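Local coordinates for protein lysine cyclodeaminase (Streptomyces pristinaespiralis, PDB 5YU3) that catalyses the NAD-dependent cyclodeamination of L-lysine, probably to L-pipecolate with release of ammonia, and also recognises L-ornithine and L-2,4-diaminobutyric acid, at residues L247-A261 and R292-F304. Sequence-based numbering, arbitrary orientation.
Sequences LLERAFVTADHPEQA and RQDTLSVFDSTGF. With NA (sodium ion), chain E; NAD (nicotinamide-adenine-dinucleotide), chain F; PRO (proline), chain G.
Strands 252-255 and 297-300 run parallel, their axes 4.6 Å apart and 18° off alignment, and five backbone hydrogen bonds, from Phe252 N to Leu296 O through Asp256 N to Asp300 O, join them at the 252-255 end of the parallel NAD-binding sheet. At the start of the pair Ala251 CB touches both Leu296 CG and Val298 CG2, while Leu296 CD2 meets Leu247 CD2 at 3.6 Å, the two leucines crossing at about a right angle. On the opposite face of the sheet, Arg292 CG sits 4.0 Å from the centroid of the Phe252 ring, almost straight over its centre, a CH-pi contact.

Beyond the strands Asp256 turns back onto the loop after Asp300. With CG between its backbone N and carbonyl carbon (chi1 57°), the carboxylate reaches Thr302 and Gly303. Asp256 OD2 accepts from Gly303 N at 2.8 Å through its syn lone pair. It also accepts from Thr302 N, 34° out of the carboxylate plane, while Asp256 OD1 accepts a hydrogen bond from Thr302 OG1 at 2.9 Å. That hydroxyl also accepts a nearly straight bond from Gln260 NE2, which lies 3.1 Å from Thr302 OG1. Replacing Asp256 by an alanine removes the carboxylate and would probably leave the amides of Thr302 and Gly303 and the Thr302 hydroxyl without this acceptor, setting the 301-303 turn free to shift.

Asp300, at the strand end, and Ser301 bind the sodium ion through OD1 and O, with Ala232 O and Gly234 O; Asp300 OD2 accepts from Cys267 N and OD1 from Glu266 N. Ser301 OG accepts from the nicotinamide amide, and Gly303 CA lies 3.6 Å from proline OXT. The buried Asp256 carboxylate is consistent with a second-shell role, positioning residues that line the cofactor and proline pocket.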
loop_
_atom_site.group_PDB
_atom_site.type_symbol
_atom_site.label_atom_id
_atom_site.label_comp_id
_atom_site.label_asym_id
_atom_site.label_seq_id
_atom_site.Cartn_x
_atom_site.Cartn_y
_atom_site.Cartn_z
ATOM N N LEU A 247 13.649 -33.303 1.826
ATOM C CA LEU A 247 12.570 -33.453 0.858
ATOM C C LEU A 247 12.687 -32.424 -0.267
ATOM O O LEU A 247 12.586 -32.763 -1.451
ATOM C CB LEU A 247 11.230 -33.318 1.588
ATOM C CG LEU A 247 9.936 -33.823 0.970
ATOM C CD1 LEU A 247 8.912 -34.085 2.073
ATOM C CD2 LEU A 247 9.394 -32.799 -0.021
ATOM N N LEU A 248 12.888 -31.157 0.092
ATOM C CA LEU A 248 12.998 -30.094 -0.906
ATOM C C LEU A 248 14.120 -30.374 -1.900
ATOM O O LEU A 248 13.966 -30.155 -3.111
ATOM C CB LEU A 248 13.249 -28.769 -0.190
ATOM C CG LEU A 248 12.500 -27.472 -0.476
ATOM C CD1 LEU A 248 11.017 -27.680 -0.730
ATOM C CD2 LEU A 248 12.723 -26.564 0.734
ATOM N N GLU A 249 15.261 -30.856 -1.405
ATOM C CA GLU A 249 16.404 -31.112 -2.271
ATOM C C GLU A 249 16.147 -32.253 -3.242
ATOM O O GLU A 249 16.782 -32.302 -4.299
ATOM C CB GLU A 249 17.644 -31.394 -1.419
ATOM C CG GLU A 249 18.142 -30.162 -0.673
ATOM C CD GLU A 249 19.325 -30.454 0.244
ATOM O OE1 GLU A 249 19.426 -31.590 0.762
ATOM O OE2 GLU A 249 20.148 -29.537 0.454
ATOM N N ARG A 250 15.224 -33.159 -2.923
ATOM C CA ARG A 250 14.869 -34.229 -3.847
ATOM C C ARG A 250 13.725 -33.862 -4.782
ATOM O O ARG A 250 13.395 -34.657 -5.669
ATOM C CB ARG A 250 14.483 -35.494 -3.073
ATOM C CG ARG A 250 15.636 -36.166 -2.356
ATOM C CD ARG A 250 15.202 -37.517 -1.795
ATOM N NE ARG A 250 14.292 -37.387 -0.654
ATOM C CZ ARG A 250 14.692 -37.153 0.595
ATOM N NH1 ARG A 250 15.984 -37.020 0.865
ATOM N NH2 ARG A 250 13.804 -37.054 1.580
ATOM N N ALA A 251 13.108 -32.698 -4.605
ATOM C CA ALA A 251 11.891 -32.354 -5.325
ATOM C C ALA A 251 12.180 -31.519 -6.561
ATOM O O ALA A 251 13.190 -30.809 -6.638
ATOM C CB ALA A 251 10.922 -31.575 -4.427
ATOM N N PHE A 252 11.258 -31.606 -7.527
ATOM C CA PHE A 252 11.117 -30.601 -8.573
ATOM C C PHE A 252 10.323 -29.436 -7.993
ATOM O O PHE A 252 9.160 -29.616 -7.623
ATOM C CB PHE A 252 10.398 -31.208 -9.780
ATOM C CG PHE A 252 10.051 -30.211 -10.872
ATOM C CD1 PHE A 252 11.014 -29.803 -11.787
ATOM C CD2 PHE A 252 8.761 -29.720 -11.002
ATOM C CE1 PHE A 252 10.701 -28.908 -12.796
ATOM C CE2 PHE A 252 8.434 -28.814 -12.019
ATOM C CZ PHE A 252 9.406 -28.415 -12.915
ATOM N N VAL A 253 10.938 -28.255 -7.898
ATOM C CA VAL A 253 10.359 -27.121 -7.174
ATOM C C VAL A 253 10.015 -26.006 -8.155
ATOM O O VAL A 253 10.908 -25.433 -8.793
ATOM C CB VAL A 253 11.311 -26.606 -6.089
ATOM C CG1 VAL A 253 10.684 -25.436 -5.364
ATOM C CG2 VAL A 253 11.661 -27.720 -5.117
ATOM N N THR A 254 8.725 -25.683 -8.269
ATOM C CA THR A 254 8.274 -24.538 -9.055
ATOM C C THR A 254 7.703 -23.492 -8.105
ATOM O O THR A 254 6.888 -23.817 -7.236
ATOM C CB THR A 254 7.231 -24.937 -10.108
ATOM O OG1 THR A 254 6.843 -23.779 -10.865
ATOM C CG2 THR A 254 5.983 -25.566 -9.472
ATOM N N ALA A 255 8.159 -22.250 -8.237
ATOM C CA ALA A 255 7.665 -21.159 -7.407
ATOM C C ALA A 255 6.660 -20.326 -8.188
ATOM O O ALA A 255 6.746 -20.214 -9.412
ATOM C CB ALA A 255 8.810 -20.255 -6.943
ATOM N N ASP A 256 5.701 -19.731 -7.469
ATOM C CA ASP A 256 4.804 -18.807 -8.154
ATOM C C ASP A 256 5.535 -17.529 -8.542
ATOM O O ASP A 256 5.255 -16.942 -9.594
ATOM C CB ASP A 256 3.549 -18.511 -7.308
ATOM C CG ASP A 256 3.830 -17.932 -5.914
ATOM O OD1 ASP A 256 4.994 -17.745 -5.459
ATOM O OD2 ASP A 256 2.812 -17.676 -5.221
ATOM N N HIS A 257 6.516 -17.139 -7.752
ATOM C CA HIS A 257 7.197 -15.854 -7.911
ATOM C C HIS A 257 8.608 -16.103 -7.411
ATOM O O HIS A 257 8.851 -16.095 -6.198
ATOM C CB HIS A 257 6.492 -14.764 -7.106
ATOM C CG HIS A 257 6.955 -13.371 -7.402
ATOM N ND1 HIS A 257 8.266 -12.969 -7.253
ATOM C CD2 HIS A 257 6.268 -12.274 -7.805
ATOM C CE1 HIS A 257 8.368 -11.687 -7.563
ATOM N NE2 HIS A 257 7.170 -11.241 -7.903
ATOM N N PRO A 258 9.552 -16.408 -8.308
ATOM C CA PRO A 258 10.883 -16.849 -7.843
ATOM C C PRO A 258 11.547 -15.920 -6.840
ATOM O O PRO A 258 12.022 -16.379 -5.790
ATOM C CB PRO A 258 11.668 -16.954 -9.147
ATOM C CG PRO A 258 10.517 -17.234 -10.231
ATOM C CD PRO A 258 9.448 -16.598 -9.802
ATOM N N GLU A 259 11.592 -14.617 -7.130
ATOM C CA GLU A 259 12.273 -13.701 -6.222
ATOM C C GLU A 259 11.593 -13.678 -4.860
ATOM O O GLU A 259 12.261 -13.700 -3.821
ATOM C CB GLU A 259 12.330 -12.295 -6.820
ATOM C CG GLU A 259 13.138 -11.324 -5.975
ATOM C CD GLU A 259 13.394 -9.985 -6.660
ATOM O OE1 GLU A 259 12.600 -9.595 -7.535
ATOM O OE2 GLU A 259 14.396 -9.321 -6.313
ATOM N N GLN A 260 10.261 -13.650 -4.843
ATOM C CA GLN A 260 9.541 -13.673 -3.572
ATOM C C GLN A 260 9.750 -14.984 -2.826
ATOM O O GLN A 260 9.861 -14.996 -1.593
ATOM C CB GLN A 260 8.058 -13.466 -3.835
ATOM C CG GLN A 260 7.321 -12.779 -2.736
ATOM C CD GLN A 260 6.086 -12.127 -3.277
ATOM O OE1 GLN A 260 6.078 -10.931 -3.573
ATOM N NE2 GLN A 260 5.034 -12.920 -3.460
ATOM N N ALA A 261 9.758 -16.102 -3.556
ATOM C CA ALA A 261 9.898 -17.408 -2.922
ATOM C C ALA A 261 11.283 -17.580 -2.312
ATOM O O ALA A 261 11.429 -18.203 -1.256
ATOM C CB ALA A 261 9.623 -18.512 -3.941
ATOM N N ARG A 292 6.863 -34.792 -14.663
ATOM C CA ARG A 292 7.089 -34.467 -13.259
ATOM C C ARG A 292 5.918 -34.858 -12.359
ATOM O O ARG A 292 6.040 -34.778 -11.127
ATOM C CB ARG A 292 7.388 -32.975 -13.109
ATOM C CG ARG A 292 8.480 -32.440 -14.040
ATOM C CD ARG A 292 9.824 -33.128 -13.860
ATOM N NE ARG A 292 10.857 -32.473 -14.667
ATOM C CZ ARG A 292 11.915 -33.087 -15.201
ATOM N NH1 ARG A 292 12.107 -34.390 -15.019
ATOM N NH2 ARG A 292 12.786 -32.390 -15.921
ATOM N N GLN A 293 4.786 -35.275 -12.926
ATOM C CA GLN A 293 3.726 -35.795 -12.072
ATOM C C GLN A 293 4.182 -37.043 -11.337
ATOM O O GLN A 293 3.776 -37.271 -10.194
ATOM C CB GLN A 293 2.473 -36.101 -12.890
ATOM C CG GLN A 293 1.705 -34.876 -13.347
ATOM C CD GLN A 293 0.601 -35.241 -14.326
ATOM O OE1 GLN A 293 0.421 -36.413 -14.660
ATOM N NE2 GLN A 293 -0.142 -34.246 -14.788
ATOM N N ASP A 294 5.040 -37.847 -11.967
ATOM C CA ASP A 294 5.403 -39.157 -11.441
ATOM C C ASP A 294 6.602 -39.139 -10.506
ATOM O O ASP A 294 7.025 -40.211 -10.062
ATOM C CB ASP A 294 5.665 -40.124 -12.597
ATOM C CG ASP A 294 4.453 -40.299 -13.474
ATOM O OD1 ASP A 294 3.337 -40.358 -12.921
ATOM O OD2 ASP A 294 4.610 -40.353 -14.709
ATOM N N THR A 295 7.153 -37.967 -10.191
ATOM C CA THR A 295 8.205 -37.829 -9.199
ATOM C C THR A 295 7.799 -36.759 -8.199
ATOM O O THR A 295 6.770 -36.094 -8.359
ATOM C CB THR A 295 9.564 -37.478 -9.833
ATOM O OG1 THR A 295 9.405 -36.439 -10.808
ATOM C CG2 THR A 295 10.102 -38.662 -10.534
ATOM N N LEU A 296 8.610 -36.607 -7.160
ATOM C CA LEU A 296 8.312 -35.646 -6.104
ATOM C C LEU A 296 8.356 -34.222 -6.646
ATOM O O LEU A 296 9.333 -33.817 -7.283
ATOM C CB LEU A 296 9.314 -35.799 -4.951
ATOM C CG LEU A 296 9.186 -34.765 -3.828
ATOM C CD1 LEU A 296 7.837 -34.898 -3.135
ATOM C CD2 LEU A 296 10.340 -34.927 -2.813
ATOM N N SER A 297 7.285 -33.463 -6.403
ATOM C CA SER A 297 7.202 -32.076 -6.837
ATOM C C SER A 297 6.701 -31.197 -5.695
ATOM O O SER A 297 5.950 -31.639 -4.820
ATOM C CB SER A 297 6.282 -31.915 -8.081
ATOM O OG SER A 297 5.005 -32.519 -7.868
ATOM N N VAL A 298 7.137 -29.941 -5.708
ATOM C CA VAL A 298 6.707 -28.951 -4.728
ATOM C C VAL A 298 6.343 -27.682 -5.478
ATOM O O VAL A 298 7.139 -27.188 -6.282
ATOM C CB VAL A 298 7.796 -28.643 -3.686
ATOM C CG1 VAL A 298 7.380 -27.435 -2.836
ATOM C CG2 VAL A 298 8.063 -29.862 -2.818
ATOM N N PHE A 299 5.145 -27.163 -5.214
ATOM C CA PHE A 299 4.739 -25.829 -5.655
ATOM C C PHE A 299 4.950 -24.912 -4.461
ATOM O O PHE A 299 4.264 -25.047 -3.439
ATOM C CB PHE A 299 3.283 -25.819 -6.128
ATOM C CG PHE A 299 2.677 -24.428 -6.276
ATOM C CD1 PHE A 299 3.381 -23.399 -6.894
ATOM C CD2 PHE A 299 1.387 -24.172 -5.819
ATOM C CE1 PHE A 299 2.821 -22.121 -7.044
ATOM C CE2 PHE A 299 0.806 -22.907 -5.972
ATOM C CZ PHE A 299 1.530 -21.869 -6.583
ATOM N N ASP A 300 5.932 -24.020 -4.575
ATOM C CA ASP A 300 6.259 -23.057 -3.528
ATOM C C ASP A 300 5.388 -21.824 -3.729
ATOM O O ASP A 300 5.673 -20.984 -4.587
ATOM C CB ASP A 300 7.741 -22.701 -3.573
ATOM C CG ASP A 300 8.194 -21.952 -2.338
ATOM O OD1 ASP A 300 7.425 -21.901 -1.351
ATOM O OD2 ASP A 300 9.339 -21.436 -2.337
ATOM N N SER A 301 4.320 -21.723 -2.935
ATOM C CA SER A 301 3.306 -20.685 -3.078
ATOM C C SER A 301 3.557 -19.596 -2.043
ATOM O O SER A 301 3.658 -19.878 -0.840
ATOM C CB SER A 301 1.901 -21.274 -2.912
ATOM O OG SER A 301 0.892 -20.283 -3.076
ATOM N N THR A 302 3.680 -18.355 -2.513
ATOM C CA THR A 302 3.779 -17.199 -1.638
ATOM C C THR A 302 2.651 -16.205 -1.839
ATOM O O THR A 302 2.405 -15.393 -0.937
ATOM C CB THR A 302 5.117 -16.464 -1.845
ATOM O OG1 THR A 302 5.184 -15.962 -3.189
ATOM C CG2 THR A 302 6.283 -17.418 -1.591
ATOM N N GLY A 303 1.954 -16.268 -2.976
ATOM C CA GLY A 303 0.899 -15.325 -3.309
ATOM C C GLY A 303 1.485 -14.080 -3.941
ATOM O O GLY A 303 2.512 -13.577 -3.480
ATOM N N PHE A 304 0.879 -13.582 -5.012
ATOM C CA PHE A 304 1.346 -12.315 -5.542
ATOM C C PHE A 304 0.159 -11.551 -6.111
ATOM O O PHE A 304 -0.896 -12.120 -6.419
ATOM C CB PHE A 304 2.509 -12.491 -6.556
ATOM C CG PHE A 304 2.173 -13.263 -7.806
ATOM C CD1 PHE A 304 2.007 -14.650 -7.777
ATOM C CD2 PHE A 304 2.101 -12.613 -9.031
ATOM C CE1 PHE A 304 1.729 -15.358 -8.937
ATOM C CE2 PHE A 304 1.822 -13.317 -10.203
ATOM C CZ PHE A 304 1.639 -14.695 -10.154
HETATM NA NA NA E . 5.487 -21.276 0.581
HETATM P PA NAD F . -5.094 -19.969 10.122
HETATM O O1A NAD F . -4.647 -19.332 11.400
HETATM O O2A NAD F . -6.562 -19.957 9.744
HETATM O O5B NAD F . -4.672 -21.522 10.163
HETATM C C5B NAD F . -3.308 -21.886 10.409
HETATM C C4B NAD F . -3.346 -23.219 11.143
HETATM O O4B NAD F . -2.016 -23.727 11.265
HETATM C C3B NAD F . -3.873 -23.064 12.573
HETATM O O3B NAD F . -5.047 -23.885 12.760
HETATM C C2B NAD F . -2.720 -23.541 13.441
HETATM O O2B NAD F . -3.127 -24.258 14.603
HETATM C C1B NAD F . -1.975 -24.450 12.490
HETATM N N9A NAD F . -0.561 -24.735 12.817
HETATM C C8A NAD F . 0.361 -23.912 13.367
HETATM N N7A NAD F . 1.565 -24.559 13.482
HETATM C C5A NAD F . 1.395 -25.809 12.990
HETATM C C6A NAD F . 2.222 -27.016 12.804
HETATM N N6A NAD F . 3.527 -27.028 13.166
HETATM N N1A NAD F . 1.638 -28.096 12.237
HETATM C C2A NAD F . 0.347 -28.129 11.860
HETATM N N3A NAD F . -0.471 -27.074 12.012
HETATM C C4A NAD F . -0.006 -25.915 12.555
HETATM O O3 NAD F . -4.230 -19.288 8.926
HETATM P PN NAD F . -4.441 -19.470 7.350
HETATM O O1N NAD F . -4.900 -20.885 7.085
HETATM O O2N NAD F . -5.259 -18.297 6.852
HETATM O O5D NAD F . -2.947 -19.255 6.783
HETATM C C5D NAD F . -1.969 -20.287 6.927
HETATM C C4D NAD F . -0.685 -19.850 6.221
HETATM O O4D NAD F . -0.950 -19.594 4.843
HETATM C C3D NAD F . -0.136 -18.552 6.788
HETATM O O3D NAD F . 1.307 -18.619 6.780
HETATM C C2D NAD F . -0.568 -17.520 5.771
HETATM O O2D NAD F . 0.221 -16.323 5.812
HETATM C C1D NAD F . -0.392 -18.323 4.499
HETATM N N1N NAD F . -1.075 -17.790 3.327
HETATM C C2N NAD F . -0.499 -17.978 2.132
HETATM C C3N NAD F . -1.087 -17.496 0.971
HETATM C C7N NAD F . -0.411 -17.748 -0.337
HETATM O O7N NAD F . -0.769 -17.153 -1.333
HETATM N N7N NAD F . 0.560 -18.676 -0.383
HETATM C C4N NAD F . -2.319 -16.839 1.038
HETATM C C5N NAD F . -2.905 -16.687 2.293
HETATM C C6N NAD F . -2.270 -17.181 3.433
HETATM N N PRO G . 0.771 -14.078 1.839
HETATM C CA PRO G . -0.726 -13.644 1.850
HETATM C C PRO G . -1.157 -13.154 0.439
HETATM O O PRO G . -2.208 -12.488 0.449
HETATM C CB PRO G . -0.757 -12.729 2.743
HETATM C CG PRO G . 0.294 -13.255 3.851
HETATM C CD PRO G . 0.987 -14.197 3.294
HETATM O OXT PRO G . -0.536 -13.435 -0.648
HETATM O O HOH W 1 11.706 -35.062 -7.789
#